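Local coordinates for PlzA (Borrelia burgdorferi, PDB 7MIE), which binds the bacterial second messenger c-di-GMP through a PilZ-type domain and probably acts as a c-di-GMP receptor in signalling, at residues 57-62 and 66-71; 264-269 and 273-278. All coordinates share one frame; numbering follows the deposited sequence.

Contact 1. Residues 57-62 and 66-71; sequences TIEMRI and TAFGVI
Glu59 turns CG anti to its backbone N (chi1 -169°) and runs on extended, passing Phe68 and reaching Thr66, whose OG1 also stands anti to its own N (chi1 -160°), which turns the hydroxyl toward Glu59. Thr66 OG1 donates to Glu59 OE2 across an apparent 2.4 Å, a very short separation whose exact value is doubtful. Arg61 lies alongside Thr66; a weak NE hydrogen bond to OG1 is doubtful, the angle at Arg61 CD being modelled too sharp. Arg61 NH2 makes a salt bridge to Glu59 OE2 at 3.0 Å; the oxygen sits in the guanidinium plane, while the nitrogen approaches from above the carboxylate plane. This salt bridge would probably favour the charged carboxylate; any contribution from Thr66 is less certain.

On the same face, Glu59 CB makes a CH-pi contact over the Phe68 ring, 4.1 Å from its centroid and offset toward the rim. Thr57 CG2 meets Phe68 CD2 at 3.6 Å. The backbones form an antiparallel beta hairpin with two hydrogen-bonded pairs, Ile58 with Gly69 and Met60 with Ala67. Met60 N donates to Ala67 O at 2.8 Å. Gly69 N reaches Ile58 O at 2.9 Å. On the other face, Ile58 CG2 approaches Ile71 CG1 at 4.3 Å.

This second face is turned inward: Met60 and Ala67 touch Val88 of helix 88-94, and Ile58 and Ile71 pack on Leu81 of strand 78-84. The hairpin lies within the N-terminal PilZN3 sheet, strand 57-62 pairing also with strand 98-102 and strand 65-74 with strand 78-84.

Contact 2. Residues 264-269 and 273-278; sequences IAFDED and LEYTML. With C2E (9,9'-[(2R,3R,3aS,5S,7aR,9R,10R,10aS,12S,14aR)-3,5,10,12-tetrahydroxy-5,12-dioxidooctahydro-2H,7H-difuro[3,2-d:3',2'-j][1,3,7,9,2,8]tetraoxadiphosphacyclododecine-2,9-diyl]bis(2-amino-1,9-dihydro-6H-purin-6-one)), chain C.
Phe266 and Tyr275 form a T-shaped aromatic pair, the one direct touch between the end of strand 260-266 and the first turns of helix 273-283. The ring planes stand at 90° with centroids 5.2 Å apart, and the edge of Phe266 is directed at the face of Tyr275. Phe266 CE2 does the touching, 3.5 Å from Tyr275 CE2 and equally near Tyr275 CZ. Tyr275 holds CG anti to its backbone N (chi1 177°), sending the ring off the helix toward the strand.

The polar end of Tyr275 is bonded outside the pair: its OH hydrogen-bonds to the backbone O of Ser207, a c-di-GMP-binding residue, which satisfies the buried hydroxyl.

Ligand contacts come from the residues just before Phe266. Ala265 CB lies 3.3 Å from O4' of one c-di-GMP ribose, and Ile264 O approaches N9 of the attached guanine at 3.3 Å, both van der Waals contacts. Arg168, Arg172, Asp205 and Ser207 hydrogen-bond to the same ligand.

Strand 260-266 runs between strands 210-215 and 240-250 of the C-terminal sheet. Both aromatic side chains rest on Ile242 of strand 240-250; Tyr275 also meets Phe233 of strand 228-233, packing the C-terminal helix onto the PilZ sheet beside the c-di-GMP pocket.

How the contacts relate
Contact 1 belongs to the N-terminal sheet and contact 2 to the C-terminal, ligand-binding one. Their centres are about 26 Å apart, on opposite sides of the chain's centre, and they follow one another in sequence. Nearest atoms approach to about 8 Å without touching. Helix 273-283 nevertheless bridges the two: Thr276 and Met277 touch Tyr72 of strand 65-74, and His280 hydrogen-bonds to Ile71 O. The helix that carries Tyr275 therefore also meets the strand that supplies residues 66-71. Contact 2 borders the c-di-GMP pocket, with the Phe266 side chain about 4 Å from Gly209, and the Tyr275 side chain about 6 Å from that of Ser207; contact 1 lies away from it.

Contact 1. Residues 57-62 and 66-71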
loop_
_atom_site.group_PDB
_atom_site.type_symbol
_atom_site.label_atom_id
_atom_site.label_comp_id
_atom_site.label_asym_id
_atom_site.label_seq_id
_atom_site.Cartn_x
_atom_site.Cartn_y
_atom_site.Cartn_z
ATOM N N THR A 57 0.422 -8.617 -8.938
ATOM C CA THR A 57 1.587 -8.713 -9.803
ATOM C C THR A 57 1.186 -8.159 -11.156
ATOM O O THR A 57 0.081 -8.378 -11.639
ATOM C CB THR A 57 2.084 -10.167 -9.853
ATOM O OG1 THR A 57 2.640 -10.430 -8.564
ATOM C CG2 THR A 57 3.191 -10.371 -10.870
ATOM N N ILE A 58 2.109 -7.440 -11.818
ATOM C CA ILE A 58 1.721 -6.807 -13.052
ATOM C C ILE A 58 2.936 -6.811 -13.997
ATOM O O ILE A 58 4.026 -6.507 -13.552
ATOM C CB ILE A 58 1.284 -5.378 -12.764
ATOM C CG1 ILE A 58 0.681 -4.749 -14.004
ATOM C CG2 ILE A 58 2.353 -4.497 -12.098
ATOM C CD1 ILE A 58 -0.398 -3.781 -13.585
ATOM N N GLU A 59 2.671 -6.992 -15.290
ATOM C CA GLU A 59 3.727 -6.954 -16.304
ATOM C C GLU A 59 3.791 -5.581 -16.962
ATOM O O GLU A 59 2.760 -5.029 -17.388
ATOM C CB GLU A 59 3.419 -8.027 -17.350
ATOM C CG GLU A 59 4.610 -8.222 -18.278
ATOM C CD GLU A 59 4.391 -9.225 -19.412
ATOM O OE1 GLU A 59 3.321 -9.880 -19.458
ATOM O OE2 GLU A 59 5.349 -9.382 -20.234
ATOM N N MET A 60 5.004 -5.007 -17.066
ATOM C CA MET A 60 5.210 -3.798 -17.837
ATOM C C MET A 60 5.989 -4.142 -19.110
ATOM O O MET A 60 6.960 -4.881 -19.011
ATOM C CB MET A 60 6.059 -2.833 -17.010
ATOM C CG MET A 60 6.865 -1.852 -17.852
ATOM S SD MET A 60 5.863 -0.416 -18.216
ATOM C CE MET A 60 5.791 0.185 -16.518
ATOM N N ARG A 61 5.542 -3.616 -20.260
ATOM C CA ARG A 61 6.247 -3.782 -21.520
ATOM C C ARG A 61 6.705 -2.429 -22.036
ATOM O O ARG A 61 5.939 -1.452 -22.060
ATOM C CB ARG A 61 5.271 -4.253 -22.597
ATOM C CG ARG A 61 5.143 -5.750 -22.695
ATOM C CD ARG A 61 6.326 -6.323 -23.476
ATOM N NE ARG A 61 5.763 -7.532 -22.983
ATOM C CZ ARG A 61 4.987 -8.353 -23.674
ATOM N NH1 ARG A 61 4.770 -8.133 -24.963
ATOM N NH2 ARG A 61 4.496 -9.420 -23.075
ATOM N N ILE A 62 7.975 -2.393 -22.470
ATOM C CA ILE A 62 8.572 -1.184 -23.027
ATOM C C ILE A 62 9.257 -1.617 -24.311
ATOM O O ILE A 62 10.383 -2.116 -24.275
ATOM C CB ILE A 62 9.550 -0.534 -22.034
ATOM C CG1 ILE A 62 8.880 -0.249 -20.672
ATOM C CG2 ILE A 62 10.119 0.768 -22.637
ATOM C CD1 ILE A 62 9.844 -0.252 -19.516
ATOM N N THR A 66 10.483 -6.528 -21.132
ATOM C CA THR A 66 9.372 -6.845 -20.238
ATOM C C THR A 66 9.865 -7.035 -18.799
ATOM O O THR A 66 10.984 -7.530 -18.575
ATOM C CB THR A 66 8.617 -8.045 -20.812
ATOM O OG1 THR A 66 7.328 -8.017 -20.202
ATOM C CG2 THR A 66 9.363 -9.356 -20.645
ATOM N N ALA A 67 9.021 -6.652 -17.802
ATOM C CA ALA A 67 9.389 -6.870 -16.413
ATOM C C ALA A 67 8.117 -6.962 -15.574
ATOM O O ALA A 67 7.141 -6.286 -15.888
ATOM C CB ALA A 67 10.243 -5.731 -15.861
ATOM N N PHE A 68 8.212 -7.752 -14.495
ATOM C CA PHE A 68 7.084 -7.853 -13.568
ATOM C C PHE A 68 7.375 -6.991 -12.355
ATOM O O PHE A 68 8.468 -7.062 -11.789
ATOM C CB PHE A 68 6.866 -9.313 -13.131
ATOM C CG PHE A 68 6.131 -10.106 -14.170
ATOM C CD1 PHE A 68 6.809 -10.710 -15.215
ATOM C CD2 PHE A 68 4.746 -10.205 -14.136
ATOM C CE1 PHE A 68 6.103 -11.405 -16.184
ATOM C CE2 PHE A 68 4.046 -10.902 -15.109
ATOM C CZ PHE A 68 4.734 -11.498 -16.135
ATOM N N GLY A 69 6.330 -6.285 -11.883
ATOM C CA GLY A 69 6.447 -5.537 -10.637
ATOM C C GLY A 69 5.215 -5.815 -9.776
ATOM O O GLY A 69 4.514 -6.787 -10.034
ATOM N N VAL A 70 5.043 -5.013 -8.727
ATOM C CA VAL A 70 3.957 -5.270 -7.789
ATOM C C VAL A 70 3.243 -3.932 -7.602
ATOM O O VAL A 70 3.869 -2.875 -7.552
ATOM C CB VAL A 70 4.600 -5.751 -6.468
ATOM C CG1 VAL A 70 3.541 -5.965 -5.411
ATOM C CG2 VAL A 70 5.292 -7.118 -6.684
ATOM N N ILE A 71 1.909 -3.980 -7.445
ATOM C CA ILE A 71 1.187 -2.736 -7.251
ATOM C C ILE A 71 1.329 -2.329 -5.791
ATOM O O ILE A 71 1.049 -3.125 -4.868
ATOM C CB ILE A 71 -0.302 -2.923 -7.615
ATOM C CG1 ILE A 71 -0.502 -3.507 -9.013
ATOM C CG2 ILE A 71 -1.086 -1.630 -7.408
ATOM C CD1 ILE A 71 -1.966 -3.832 -9.387
#

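Contact 2. Residues 264-269 and 273-278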
loop_
_atom_site.group_PDB
_atom_site.type_symbol
_atom_site.label_atom_id
_atom_site.label_comp_id
_atom_site.label_asym_id
_atom_site.label_seq_id
_atom_site.Cartn_x
_atom_site.Cartn_y
_atom_site.Cartn_z
ATOM N N ILE A 264 -3.891 2.830 18.523
ATOM C CA ILE A 264 -3.054 3.948 18.116
ATOM C C ILE A 264 -3.315 4.248 16.646
ATOM O O ILE A 264 -3.339 3.335 15.827
ATOM C CB ILE A 264 -1.562 3.577 18.286
ATOM C CG1 ILE A 264 -1.228 3.194 19.737
ATOM C CG2 ILE A 264 -0.659 4.687 17.726
ATOM C CD1 ILE A 264 0.103 2.482 19.912
ATOM N N ALA A 265 -3.497 5.532 16.328
ATOM C CA ALA A 265 -3.546 6.046 14.975
ATOM C C ALA A 265 -2.236 6.763 14.727
ATOM O O ALA A 265 -1.965 7.783 15.398
ATOM C CB ALA A 265 -4.693 7.051 14.842
ATOM N N PHE A 266 -1.444 6.253 13.771
ATOM C CA PHE A 266 -0.205 6.912 13.386
ATOM C C PHE A 266 -0.508 8.244 12.701
ATOM O O PHE A 266 -1.451 8.342 11.920
ATOM C CB PHE A 266 0.627 6.012 12.460
ATOM C CG PHE A 266 0.983 4.660 13.038
ATOM C CD1 PHE A 266 1.164 4.476 14.400
ATOM C CD2 PHE A 266 1.132 3.564 12.208
ATOM C CE1 PHE A 266 1.530 3.237 14.911
ATOM C CE2 PHE A 266 1.450 2.308 12.711
ATOM C CZ PHE A 266 1.657 2.146 14.064
ATOM N N ASP A 267 0.298 9.277 12.990
ATOM C CA ASP A 267 0.099 10.564 12.327
ATOM C C ASP A 267 0.219 10.395 10.814
ATOM O O ASP A 267 1.260 9.975 10.304
ATOM C CB ASP A 267 1.085 11.605 12.871
ATOM C CG ASP A 267 0.895 11.950 14.345
ATOM O OD1 ASP A 267 -0.144 11.603 14.896
ATOM O OD2 ASP A 267 1.805 12.600 14.927
ATOM N N GLU A 268 -0.877 10.710 10.102
ATOM C CA GLU A 268 -1.087 10.211 8.742
ATOM C C GLU A 268 -0.043 10.737 7.754
ATOM O O GLU A 268 0.206 10.112 6.725
ATOM C CB GLU A 268 -2.482 10.601 8.246
ATOM C CG GLU A 268 -2.492 11.913 7.485
ATOM C CD GLU A 268 -3.794 12.702 7.450
ATOM O OE1 GLU A 268 -4.880 12.064 7.348
ATOM O OE2 GLU A 268 -3.715 13.959 7.537
ATOM N N ASP A 269 0.534 11.909 8.025
ATOM C CA ASP A 269 1.453 12.506 7.067
ATOM C C ASP A 269 2.913 12.218 7.401
ATOM O O ASP A 269 3.788 12.761 6.743
ATOM C CB ASP A 269 1.190 14.004 6.889
ATOM C CG ASP A 269 -0.117 14.280 6.160
ATOM O OD1 ASP A 269 -0.518 13.433 5.312
ATOM O OD2 ASP A 269 -0.738 15.332 6.449
ATOM N N LEU A 273 8.241 5.425 5.452
ATOM C CA LEU A 273 8.116 4.570 4.281
ATOM C C LEU A 273 8.506 3.130 4.624
ATOM O O LEU A 273 7.877 2.197 4.124
ATOM C CB LEU A 273 9.023 5.100 3.160
ATOM C CG LEU A 273 8.825 4.378 1.823
ATOM C CD1 LEU A 273 7.347 4.302 1.464
ATOM C CD2 LEU A 273 9.617 5.046 0.699
ATOM N N GLU A 274 9.506 2.938 5.493
ATOM C CA GLU A 274 9.936 1.594 5.875
ATOM C C GLU A 274 8.812 0.813 6.576
ATOM O O GLU A 274 8.685 -0.407 6.394
ATOM C CB GLU A 274 11.158 1.627 6.804
ATOM C CG GLU A 274 12.268 2.545 6.319
ATOM C CD GLU A 274 11.967 3.970 6.769
ATOM O OE1 GLU A 274 11.510 4.768 5.925
ATOM O OE2 GLU A 274 12.095 4.243 7.987
ATOM N N TYR A 275 8.000 1.516 7.382
ATOM C CA TYR A 275 6.866 0.848 8.020
ATOM C C TYR A 275 5.830 0.478 6.952
ATOM O O TYR A 275 5.294 -0.631 6.947
ATOM C CB TYR A 275 6.199 1.750 9.065
ATOM C CG TYR A 275 4.976 1.080 9.662
ATOM C CD1 TYR A 275 5.124 0.061 10.596
ATOM C CD2 TYR A 275 3.684 1.363 9.227
ATOM C CE1 TYR A 275 4.035 -0.615 11.136
ATOM C CE2 TYR A 275 2.578 0.720 9.774
ATOM C CZ TYR A 275 2.748 -0.299 10.705
ATOM O OH TYR A 275 1.706 -0.974 11.279
ATOM N N THR A 276 5.457 1.459 6.123
ATOM C CA THR A 276 4.457 1.222 5.100
ATOM C C THR A 276 4.851 0.018 4.239
ATOM O O THR A 276 4.025 -0.856 3.919
ATOM C CB THR A 276 4.274 2.467 4.227
ATOM O OG1 THR A 276 3.845 3.496 5.130
ATOM C CG2 THR A 276 3.180 2.216 3.205
ATOM N N MET A 277 6.141 -0.039 3.862
ATOM C CA MET A 277 6.595 -1.151 3.022
ATOM C C MET A 277 6.641 -2.490 3.791
ATOM O O MET A 277 6.425 -3.550 3.205
ATOM C CB MET A 277 7.986 -0.859 2.436
ATOM C CG MET A 277 8.022 0.205 1.350
ATOM S SD MET A 277 6.861 -0.065 0.008
ATOM C CE MET A 277 7.107 1.362 -1.062
ATOM N N LEU A 278 6.866 -2.471 5.111
ATOM C CA LEU A 278 6.771 -3.691 5.918
ATOM C C LEU A 278 5.347 -4.268 5.844
ATOM O O LEU A 278 5.160 -5.486 5.732
ATOM C CB LEU A 278 7.145 -3.347 7.371
ATOM C CG LEU A 278 6.782 -4.350 8.468
ATOM C CD1 LEU A 278 7.804 -5.478 8.462
ATOM C CD2 LEU A 278 6.831 -3.677 9.840
HETATM P P1 C2E C . -9.956 6.702 13.817
HETATM O O2P C2E C . -10.494 6.225 15.097
HETATM O O1P C2E C . -9.447 8.112 13.662
HETATM O "O5'" C2E C . -8.644 5.801 13.591
HETATM C "C5'" C2E C . -7.787 6.126 12.484
HETATM C "C4'" C2E C . -6.919 4.933 12.156
HETATM O "O4'" C2E C . -6.154 4.556 13.322
HETATM C "C3'" C2E C . -7.671 3.651 11.789
HETATM O "O3'" C2E C . -8.002 3.734 10.407
HETATM C "C2'" C2E C . -6.502 2.641 11.944
HETATM O "O2'" C2E C . -5.601 2.788 10.864
HETATM C "C1'" C2E C . -5.791 3.192 13.192
HETATM N N9 C2E C . -6.181 2.485 14.401
HETATM C C8 C2E C . -6.962 2.903 15.455
HETATM N N7 C2E C . -7.105 1.997 16.383
HETATM C C5 C2E C . -6.401 0.897 15.883
HETATM C C6 C2E C . -6.218 -0.396 16.424
HETATM O O6 C2E C . -6.724 -0.850 17.462
HETATM N N1 C2E C . -5.439 -1.199 15.571
HETATM C C2 C2E C . -4.895 -0.793 14.369
HETATM N N2 C2E C . -4.176 -1.690 13.661
HETATM N N3 C2E C . -5.068 0.419 13.854
HETATM C C4 C2E C . -5.828 1.199 14.672
HETATM P P11 C2E C . -9.152 2.738 9.852
HETATM O O21 C2E C . -9.105 2.936 8.375
HETATM O O11 C2E C . -8.840 1.366 10.388
HETATM O O5A C2E C . -10.479 3.283 10.592
HETATM C C5A C2E C . -11.030 4.505 10.041
HETATM C C4A C2E C . -12.058 5.037 11.000
HETATM O O4A C2E C . -13.159 4.105 11.108
HETATM C C3A C2E C . -11.552 5.197 12.434
HETATM O O3A C2E C . -10.833 6.427 12.493
HETATM C C2A C2E C . -12.870 5.158 13.202
HETATM O O2A C2E C . -13.577 6.387 13.122
HETATM C C1A C2E C . -13.598 4.047 12.436
HETATM N N91 C2E C . -13.426 2.718 12.991
HETATM C C81 C2E C . -12.665 1.684 12.485
HETATM N N71 C2E C . -12.728 0.617 13.240
HETATM C C51 C2E C . -13.585 0.957 14.291
HETATM C C61 C2E C . -14.043 0.202 15.410
HETATM O O61 C2E C . -13.813 -0.972 15.729
HETATM N N11 C2E C . -14.904 0.948 16.210
HETATM C C21 C2E C . -15.243 2.262 16.010
HETATM N N21 C2E C . -16.082 2.795 16.916
HETATM N N31 C2E C . -14.862 2.966 14.943
HETATM C C41 C2E C . -14.014 2.252 14.138
#